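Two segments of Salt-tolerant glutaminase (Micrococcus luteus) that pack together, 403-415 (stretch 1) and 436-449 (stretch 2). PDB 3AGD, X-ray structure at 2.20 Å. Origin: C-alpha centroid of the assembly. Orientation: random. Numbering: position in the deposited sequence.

Stretch 1 (403-415) PIRTVVLNLARVD
Stretch 2, residues 436-449: GVRVEVEDPERILP

Six backbone hydrogen bonds join the stretches, alternating in the staggered pattern of parallel β-strands. Arg438 N donates to Arg405 O (2.7 Å, 164°) and Val407 N to Arg438 O (2.8 Å); Glu440 N then reaches Val407 O (3.2 Å), Leu409 N reaches Glu440 O (3.1 Å), Glu442 N reaches Leu409 O (2.9 Å), and Leu411 N closes the ladder on Glu442 O (3.0 Å, 178°). Thus Val407 and Leu409 bond through both N and O to the even-numbered residues flanking Val439 and Val441. Register follows directly: Thr406 pairs with Arg438 (CA–CA 4.5 Å) and Asn410 with Glu442 (CA–CA 4.7 Å), and the strand axes run 18° apart. Extended phi/psi values, such as -124/118 at Val407 and -120/119 at Val439, maintain the alternation of faces.

One face carries Thr406, Val408, Asn410, Arg438, Glu440 and Glu442. Here Asn410 (chi1 t) donates from ND2 to Glu442 OE1 (2.8 Å, 164°), while its OD1 accepts from Ala412 N (2.8 Å), so the amide ties the strand pair to the following turn. Glu442 is m, t. Arg438, t through chi3, places NE 3.1 Å from Glu440 OE1 in a salt bridge; Glu440 adopts p, t.

The other face is apolar: Val407 CG2 meets Val437 CG1 at 3.9 Å, and Leu409 CB lies 4.3 Å from Val441 CG2. Beyond the ladder, type I turns span Leu411–Val414 and Asp443–Arg446, closed by Val414 N to Leu411 O (2.9 Å) and Arg446 N to Asp443 O (2.8 Å). Asp443 OD1 accepts from Ile447 N (3.1 Å), tethering the segment after the second turn. Leu411 (m, t) points toward stretch 2, its CD1 3.9 Å from Val441 CG1 and 3.6 Å from Leu448 CD1. Ile447 (p, t) completes the packing, with CD1 3.4 Å from Val414 CG1.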

ATOM      1  N   PRO A 403     -20.282  16.989 -34.126  1.00 28.38           N
ATOM      2  CA  PRO A 403     -19.226  16.036 -33.785  1.00 25.72           C
ATOM      3  C   PRO A 403     -18.041  16.760 -33.154  1.00 22.88           C
ATOM      4  O   PRO A 403     -17.819  17.946 -33.409  1.00 18.57           O
ATOM      5  CB  PRO A 403     -18.865  15.432 -35.137  1.00 28.66           C
ATOM      6  CG  PRO A 403     -19.025  16.611 -36.059  1.00 26.89           C
ATOM      7  CD  PRO A 403     -20.335  17.213 -35.584  1.00 26.66           C
ATOM      8  N   ILE A 404     -17.297  16.050 -32.313  1.00 20.63           N
ATOM      9  CA  ILE A 404     -16.119  16.620 -31.685  1.00 20.76           C
ATOM     10  C   ILE A 404     -15.032  16.561 -32.759  1.00 21.72           C
ATOM     11  O   ILE A 404     -14.781  15.499 -33.329  1.00 23.71           O
ATOM     12  CB  ILE A 404     -15.698  15.795 -30.443  1.00 22.01           C
ATOM     13  CG1 ILE A 404     -16.781  15.912 -29.363  1.00 24.11           C
ATOM     14  CG2 ILE A 404     -14.350  16.290 -29.904  1.00 16.92           C
ATOM     15  CD1 ILE A 404     -16.536  15.075 -28.120  1.00 21.07           C
ATOM     16  N   ARG A 405     -14.413  17.700 -33.056  1.00 22.29           N
ATOM     17  CA  ARG A 405     -13.368  17.745 -34.080  1.00 23.27           C
ATOM     18  C   ARG A 405     -11.965  17.924 -33.508  1.00 21.77           C
ATOM     19  O   ARG A 405     -10.983  17.445 -34.080  1.00 22.01           O
ATOM     20  CB  ARG A 405     -13.669  18.860 -35.095  1.00 18.69           C
ATOM     21  CG  ARG A 405     -14.904  18.571 -35.942  1.00 18.43           C
ATOM     22  CD  ARG A 405     -15.177  19.624 -37.018  1.00 17.12           C
ATOM     23  NE  ARG A 405     -16.098  19.071 -38.005  1.00 15.78           N
ATOM     24  CZ  ARG A 405     -17.388  19.372 -38.097  1.00 17.67           C
ATOM     25  NH1 ARG A 405     -17.938  20.252 -37.271  1.00 17.51           N
ATOM     26  NH2 ARG A 405     -18.143  18.751 -38.995  1.00 18.84           N
ATOM     27  N   THR A 406     -11.867  18.607 -32.376  1.00 20.44           N
ATOM     28  CA  THR A 406     -10.569  18.823 -31.763  1.00 22.94           C
ATOM     29  C   THR A 406     -10.588  18.627 -30.253  1.00 22.94           C
ATOM     30  O   THR A 406     -11.518  19.045 -29.564  1.00 17.57           O
ATOM     31  CB  THR A 406     -10.035  20.242 -32.066  1.00 25.15           C
ATOM     32  OG1 THR A 406      -9.852  20.391 -33.480  1.00 31.87           O
ATOM     33  CG2 THR A 406      -8.701  20.471 -31.376  1.00 29.25           C
ATOM     34  N   VAL A 407      -9.551  17.968 -29.756  1.00 24.62           N
ATOM     35  CA  VAL A 407      -9.399  17.738 -28.332  1.00 23.21           C
ATOM     36  C   VAL A 407      -8.050  18.319 -27.946  1.00 25.58           C
ATOM     37  O   VAL A 407      -7.014  17.907 -28.468  1.00 25.39           O
ATOM     38  CB  VAL A 407      -9.425  16.223 -27.977  1.00 21.36           C
ATOM     39  CG1 VAL A 407      -8.980  16.014 -26.528  1.00 17.85           C
ATOM     40  CG2 VAL A 407     -10.835  15.667 -28.156  1.00 16.76           C
ATOM     41  N   VAL A 408      -8.072  19.307 -27.061  1.00 27.21           N
ATOM     42  CA  VAL A 408      -6.842  19.921 -26.584  1.00 29.16           C
ATOM     43  C   VAL A 408      -6.457  19.145 -25.324  1.00 30.63           C
ATOM     44  O   VAL A 408      -7.199  19.148 -24.343  1.00 33.69           O
ATOM     45  CB  VAL A 408      -7.058  21.407 -26.219  1.00 29.17           C
ATOM     46  CG1 VAL A 408      -5.767  22.014 -25.698  1.00 28.69           C
ATOM     47  CG2 VAL A 408      -7.544  22.173 -27.439  1.00 34.96           C
ATOM     48  N   LEU A 409      -5.319  18.458 -25.366  1.00 28.61           N
ATOM     49  CA  LEU A 409      -4.849  17.684 -24.221  1.00 28.74           C
ATOM     50  C   LEU A 409      -3.773  18.490 -23.491  1.00 27.88           C
ATOM     51  O   LEU A 409      -2.614  18.496 -23.902  1.00 27.10           O
ATOM     52  CB  LEU A 409      -4.261  16.349 -24.690  1.00 31.03           C
ATOM     53  CG  LEU A 409      -4.532  15.102 -23.838  1.00 35.44           C
ATOM     54  CD1 LEU A 409      -3.561  13.997 -24.241  1.00 33.39           C
ATOM     55  CD2 LEU A 409      -4.373  15.421 -22.360  1.00 37.00           C
ATOM     56  N   ASN A 410      -4.155  19.159 -22.408  1.00 26.79           N
ATOM     57  CA  ASN A 410      -3.218  19.982 -21.645  1.00 28.68           C
ATOM     58  C   ASN A 410      -2.610  19.265 -20.433  1.00 29.85           C
ATOM     59  O   ASN A 410      -3.326  18.832 -19.524  1.00 28.12           O
ATOM     60  CB  ASN A 410      -3.915  21.265 -21.191  1.00 26.57           C
ATOM     61  CG  ASN A 410      -2.970  22.223 -20.503  1.00 30.74           C
ATOM     62  OD1 ASN A 410      -2.454  21.937 -19.420  1.00 29.41           O
ATOM     63  ND2 ASN A 410      -2.728  23.369 -21.134  1.00 28.47           N
ATOM     64  N   LEU A 411      -1.282  19.171 -20.419  1.00 30.65           N
ATOM     65  CA  LEU A 411      -0.550  18.494 -19.350  1.00 30.48           C
ATOM     66  C   LEU A 411       0.222  19.446 -18.423  1.00 30.62           C
ATOM     67  O   LEU A 411       1.035  19.001 -17.609  1.00 28.93           O
ATOM     68  CB  LEU A 411       0.436  17.493 -19.966  1.00 29.34           C
ATOM     69  CG  LEU A 411      -0.073  16.616 -21.115  1.00 29.50           C
ATOM     70  CD1 LEU A 411       1.066  15.767 -21.639  1.00 32.37           C
ATOM     71  CD2 LEU A 411      -1.217  15.746 -20.646  1.00 29.62           C
ATOM     72  N   ALA A 412      -0.031  20.746 -18.538  1.00 29.46           N
ATOM     73  CA  ALA A 412       0.670  21.729 -17.713  1.00 30.14           C
ATOM     74  C   ALA A 412       0.572  21.454 -16.214  1.00 30.56           C
ATOM     75  O   ALA A 412       1.541  21.659 -15.480  1.00 29.99           O
ATOM     76  CB  ALA A 412       0.154  23.137 -18.017  1.00 28.36           C
ATOM     77  N   ARG A 413      -0.590  20.991 -15.761  1.00 29.95           N
ATOM     78  CA  ARG A 413      -0.793  20.709 -14.340  1.00 29.33           C
ATOM     79  C   ARG A 413      -0.300  19.324 -13.928  1.00 29.41           C
ATOM     80  O   ARG A 413      -0.333  18.974 -12.749  1.00 31.59           O
ATOM     81  CB  ARG A 413      -2.274  20.843 -13.980  1.00 33.09           C
ATOM     82  CG  ARG A 413      -2.829  22.259 -14.067  1.00 36.12           C
ATOM     83  CD  ARG A 413      -2.418  23.093 -12.876  1.00 39.68           C
ATOM     84  NE  ARG A 413      -2.975  24.442 -12.938  1.00 41.55           N
ATOM     85  CZ  ARG A 413      -2.896  25.326 -11.948  1.00 43.39           C
ATOM     86  NH1 ARG A 413      -2.286  25.002 -10.818  1.00 40.69           N
ATOM     87  NH2 ARG A 413      -3.423  26.537 -12.087  1.00 46.95           N
ATOM     88  N   VAL A 414       0.142  18.526 -14.892  1.00 27.39           N
ATOM     89  CA  VAL A 414       0.645  17.200 -14.569  1.00 27.56           C
ATOM     90  C   VAL A 414       2.048  17.355 -13.987  1.00 31.17           C
ATOM     91  O   VAL A 414       2.915  17.984 -14.598  1.00 33.36           O
ATOM     92  CB  VAL A 414       0.700  16.296 -15.822  1.00 26.88           C
ATOM     93  CG1 VAL A 414       1.364  14.968 -15.478  1.00 28.17           C
ATOM     94  CG2 VAL A 414      -0.708  16.050 -16.340  1.00 27.08           C
ATOM     95  N   ASP A 415       2.264  16.798 -12.800  1.00 28.92           N
ATOM     96  CA  ASP A 415       3.560  16.884 -12.143  1.00 30.67           C
ATOM     97  C   ASP A 415       4.569  15.950 -12.798  1.00 34.05           C
ATOM     98  O   ASP A 415       5.721  16.322 -13.016  1.00 37.72           O
ATOM     99  CB  ASP A 415       3.417  16.563 -10.655  1.00 31.73           C
ATOM    100  CG  ASP A 415       2.606  17.608  -9.918  1.00 38.02           C
ATOM    101  OD1 ASP A 415       2.899  18.811 -10.097  1.00 42.41           O
ATOM    102  OD2 ASP A 415       1.684  17.238  -9.162  1.00 39.85           O
ATOM    103  N   GLY A 436     -10.477  10.251 -36.436  1.00 26.18           N
ATOM    104  CA  GLY A 436     -10.486  11.454 -37.244  1.00 25.54           C
ATOM    105  C   GLY A 436     -10.570  12.709 -36.400  1.00 26.09           C
ATOM    106  O   GLY A 436     -10.866  13.796 -36.912  1.00 26.14           O
ATOM    107  N   VAL A 437     -10.323  12.566 -35.101  1.00 22.31           N
ATOM    108  CA  VAL A 437     -10.357  13.712 -34.200  1.00 22.85           C
ATOM    109  C   VAL A 437      -8.967  14.326 -34.127  1.00 24.29           C
ATOM    110  O   VAL A 437      -7.966  13.613 -34.054  1.00 23.64           O
ATOM    111  CB  VAL A 437     -10.784  13.321 -32.765  1.00 20.88           C
ATOM    112  CG1 VAL A 437     -10.682  14.542 -31.838  1.00 15.35           C
ATOM    113  CG2 VAL A 437     -12.205  12.779 -32.777  1.00 21.20           C
ATOM    114  N   ARG A 438      -8.907  15.650 -34.157  1.00 23.22           N
ATOM    115  CA  ARG A 438      -7.628  16.331 -34.081  1.00 27.26           C
ATOM    116  C   ARG A 438      -7.204  16.473 -32.629  1.00 26.91           C
ATOM    117  O   ARG A 438      -7.966  16.955 -31.790  1.00 26.29           O
ATOM    118  CB  ARG A 438      -7.713  17.715 -34.720  1.00 34.06           C
ATOM    119  CG  ARG A 438      -6.534  18.586 -34.365  1.00 47.18           C
ATOM    120  CD  ARG A 438      -6.603  19.966 -34.986  1.00 56.28           C
ATOM    121  NE  ARG A 438      -5.421  20.724 -34.589  1.00 65.61           N
ATOM    122  CZ  ARG A 438      -4.989  21.818 -35.199  1.00 74.54           C
ATOM    123  NH1 ARG A 438      -5.646  22.298 -36.245  1.00 78.79           N
ATOM    124  NH2 ARG A 438      -3.880  22.415 -34.782  1.00 76.21           N
ATOM    125  N   VAL A 439      -5.980  16.063 -32.335  1.00 27.05           N
ATOM    126  CA  VAL A 439      -5.474  16.160 -30.981  1.00 26.66           C
ATOM    127  C   VAL A 439      -4.238  17.041 -30.908  1.00 28.57           C
ATOM    128  O   VAL A 439      -3.228  16.758 -31.543  1.00 30.17           O
ATOM    129  CB  VAL A 439      -5.097  14.775 -30.428  1.00 24.02           C
ATOM    130  CG1 VAL A 439      -4.665  14.901 -28.977  1.00 23.64           C
ATOM    131  CG2 VAL A 439      -6.268  13.823 -30.566  1.00 24.51           C
ATOM    132  N   GLU A 440      -4.318  18.124 -30.149  1.00 31.46           N
ATOM    133  CA  GLU A 440      -3.150  18.968 -29.998  1.00 37.24           C
ATOM    134  C   GLU A 440      -2.752  18.926 -28.533  1.00 38.12           C
ATOM    135  O   GLU A 440      -3.501  19.353 -27.653  1.00 37.63           O
ATOM    136  CB  GLU A 440      -3.426  20.392 -30.482  1.00 40.75           C
ATOM    137  CG  GLU A 440      -4.593  21.100 -29.858  1.00 50.06           C
ATOM    138  CD  GLU A 440      -5.054  22.258 -30.727  1.00 59.64           C
ATOM    139  OE1 GLU A 440      -5.692  22.003 -31.774  1.00 59.63           O
ATOM    140  OE2 GLU A 440      -4.765  23.421 -30.374  1.00 63.65           O
ATOM    141  N   VAL A 441      -1.574  18.363 -28.286  1.00 37.60           N
ATOM    142  CA  VAL A 441      -1.057  18.211 -26.936  1.00 38.03           C
ATOM    143  C   VAL A 441      -0.240  19.407 -26.461  1.00 36.38           C
ATOM    144  O   VAL A 441       0.836  19.688 -26.992  1.00 38.46           O
ATOM    145  CB  VAL A 441      -0.176  16.941 -26.824  1.00 37.48           C
ATOM    146  CG1 VAL A 441       0.218  16.707 -25.373  1.00 41.73           C
ATOM    147  CG2 VAL A 441      -0.918  15.738 -27.381  1.00 30.42           C
ATOM    148  N   GLU A 442      -0.766  20.109 -25.461  1.00 31.91           N
ATOM    149  CA  GLU A 442      -0.086  21.259 -24.882  1.00 32.62           C
ATOM    150  C   GLU A 442       0.746  20.692 -23.738  1.00 34.91           C
ATOM    151  O   GLU A 442       0.236  20.444 -22.644  1.00 35.92           O
ATOM    152  CB  GLU A 442      -1.110  22.271 -24.368  1.00 32.68           C
ATOM    153  CG  GLU A 442      -2.126  22.675 -25.430  1.00 34.86           C
ATOM    154  CD  GLU A 442      -3.057  23.779 -24.973  1.00 42.49           C
ATOM    155  OE1 GLU A 442      -3.540  23.716 -23.822  1.00 44.74           O
ATOM    156  OE2 GLU A 442      -3.316  24.707 -25.770  1.00 45.23           O
ATOM    157  N   ASP A 443       2.031  20.483 -24.014  1.00 32.80           N
ATOM    158  CA  ASP A 443       2.960  19.895 -23.058  1.00 33.21           C
ATOM    159  C   ASP A 443       4.207  20.769 -22.894  1.00 34.75           C
ATOM    160  O   ASP A 443       5.284  20.422 -23.377  1.00 34.64           O
ATOM    161  CB  ASP A 443       3.335  18.496 -23.566  1.00 33.13           C
ATOM    162  CG  ASP A 443       4.135  17.687 -22.563  1.00 36.15           C
ATOM    163  OD1 ASP A 443       4.165  18.056 -21.369  1.00 38.13           O
ATOM    164  OD2 ASP A 443       4.724  16.662 -22.975  1.00 34.05           O
ATOM    165  N   PRO A 444       4.074  21.912 -22.199  1.00 35.09           N
ATOM    166  CA  PRO A 444       5.194  22.836 -21.977  1.00 38.44           C
ATOM    167  C   PRO A 444       6.500  22.187 -21.525  1.00 43.22           C
ATOM    168  O   PRO A 444       7.545  22.417 -22.131  1.00 45.80           O
ATOM    169  CB  PRO A 444       4.632  23.831 -20.954  1.00 37.61           C
ATOM    170  CG  PRO A 444       3.516  23.067 -20.282  1.00 36.44           C
ATOM    171  CD  PRO A 444       2.889  22.340 -21.438  1.00 35.47           C
ATOM    172  N   GLU A 445       6.453  21.380 -20.470  1.00 44.78           N
ATOM    173  CA  GLU A 445       7.663  20.715 -19.989  1.00 48.17           C
ATOM    174  C   GLU A 445       7.859  19.359 -20.656  1.00 47.53           C
ATOM    175  O   GLU A 445       8.611  18.521 -20.161  1.00 45.93           O
ATOM    176  CB  GLU A 445       7.609  20.527 -18.470  1.00 52.66           C
ATOM    177  CG  GLU A 445       8.026  21.752 -17.665  1.00 58.62           C
ATOM    178  CD  GLU A 445       7.045  22.895 -17.784  1.00 64.39           C
ATOM    179  OE1 GLU A 445       5.869  22.707 -17.405  1.00 67.11           O
ATOM    180  OE2 GLU A 445       7.448  23.981 -18.253  1.00 65.66           O
ATOM    181  N   ARG A 446       7.193  19.166 -21.792  1.00 49.23           N
ATOM    182  CA  ARG A 446       7.237  17.913 -22.545  1.00 51.28           C
ATOM    183  C   ARG A 446       7.610  16.680 -21.726  1.00 48.51           C
ATOM    184  O   ARG A 446       8.754  16.220 -21.731  1.00 48.54           O
ATOM    185  CB  ARG A 446       8.139  18.036 -23.785  1.00 56.52           C
ATOM    186  CG  ARG A 446       9.504  18.665 -23.591  1.00 61.00           C
ATOM    187  CD  ARG A 446      10.140  18.865 -24.964  1.00 67.92           C
ATOM    188  NE  ARG A 446      11.456  19.494 -24.916  1.00 74.01           N
ATOM    189  CZ  ARG A 446      12.177  19.789 -25.996  1.00 76.94           C
ATOM    190  NH1 ARG A 446      11.708  19.512 -27.206  1.00 77.72           N
ATOM    191  NH2 ARG A 446      13.369  20.358 -25.869  1.00 78.47           N
ATOM    192  N   ILE A 447       6.607  16.148 -21.032  1.00 44.91           N
ATOM    193  CA  ILE A 447       6.761  14.973 -20.185  1.00 43.60           C
ATOM    194  C   ILE A 447       6.153  13.732 -20.834  1.00 43.78           C
ATOM    195  O   ILE A 447       6.360  12.613 -20.366  1.00 42.70           O
ATOM    196  CB  ILE A 447       6.064  15.187 -18.827  1.00 42.57           C
ATOM    197  CG1 ILE A 447       4.573  15.461 -19.052  1.00 41.68           C
ATOM    198  CG2 ILE A 447       6.711  16.346 -18.086  1.00 42.53           C
ATOM    199  CD1 ILE A 447       3.773  15.670 -17.776  1.00 41.70           C
ATOM    200  N   LEU A 448       5.410  13.934 -21.916  1.00 45.87           N
ATOM    201  CA  LEU A 448       4.750  12.831 -22.602  1.00 47.48           C
ATOM    202  C   LEU A 448       5.658  11.920 -23.430  1.00 50.58           C
ATOM    203  O   LEU A 448       5.529  10.698 -23.373  1.00 48.20           O
ATOM    204  CB  LEU A 448       3.621  13.367 -23.490  1.00 45.22           C
ATOM    205  CG  LEU A 448       2.253  12.713 -23.266  1.00 45.10           C
ATOM    206  CD1 LEU A 448       1.258  13.258 -24.272  1.00 45.41           C
ATOM    207  CD2 LEU A 448       2.363  11.205 -23.404  1.00 44.23           C
ATOM    208  N   PRO A 449       6.586  12.499 -24.210  1.00 55.87           N
ATOM    209  CA  PRO A 449       7.490  11.688 -25.037  1.00 60.10           C
ATOM    210  C   PRO A 449       8.345  10.660 -24.287  1.00 64.63           C
ATOM    211  O   PRO A 449       8.623  10.813 -23.096  1.00 64.22           O
ATOM    212  CB  PRO A 449       8.331  12.741 -25.760  1.00 59.96           C
ATOM    213  CG  PRO A 449       8.320  13.902 -24.811  1.00 60.34           C
ATOM    214  CD  PRO A 449       6.886  13.933 -24.362  1.00 57.25           C
TER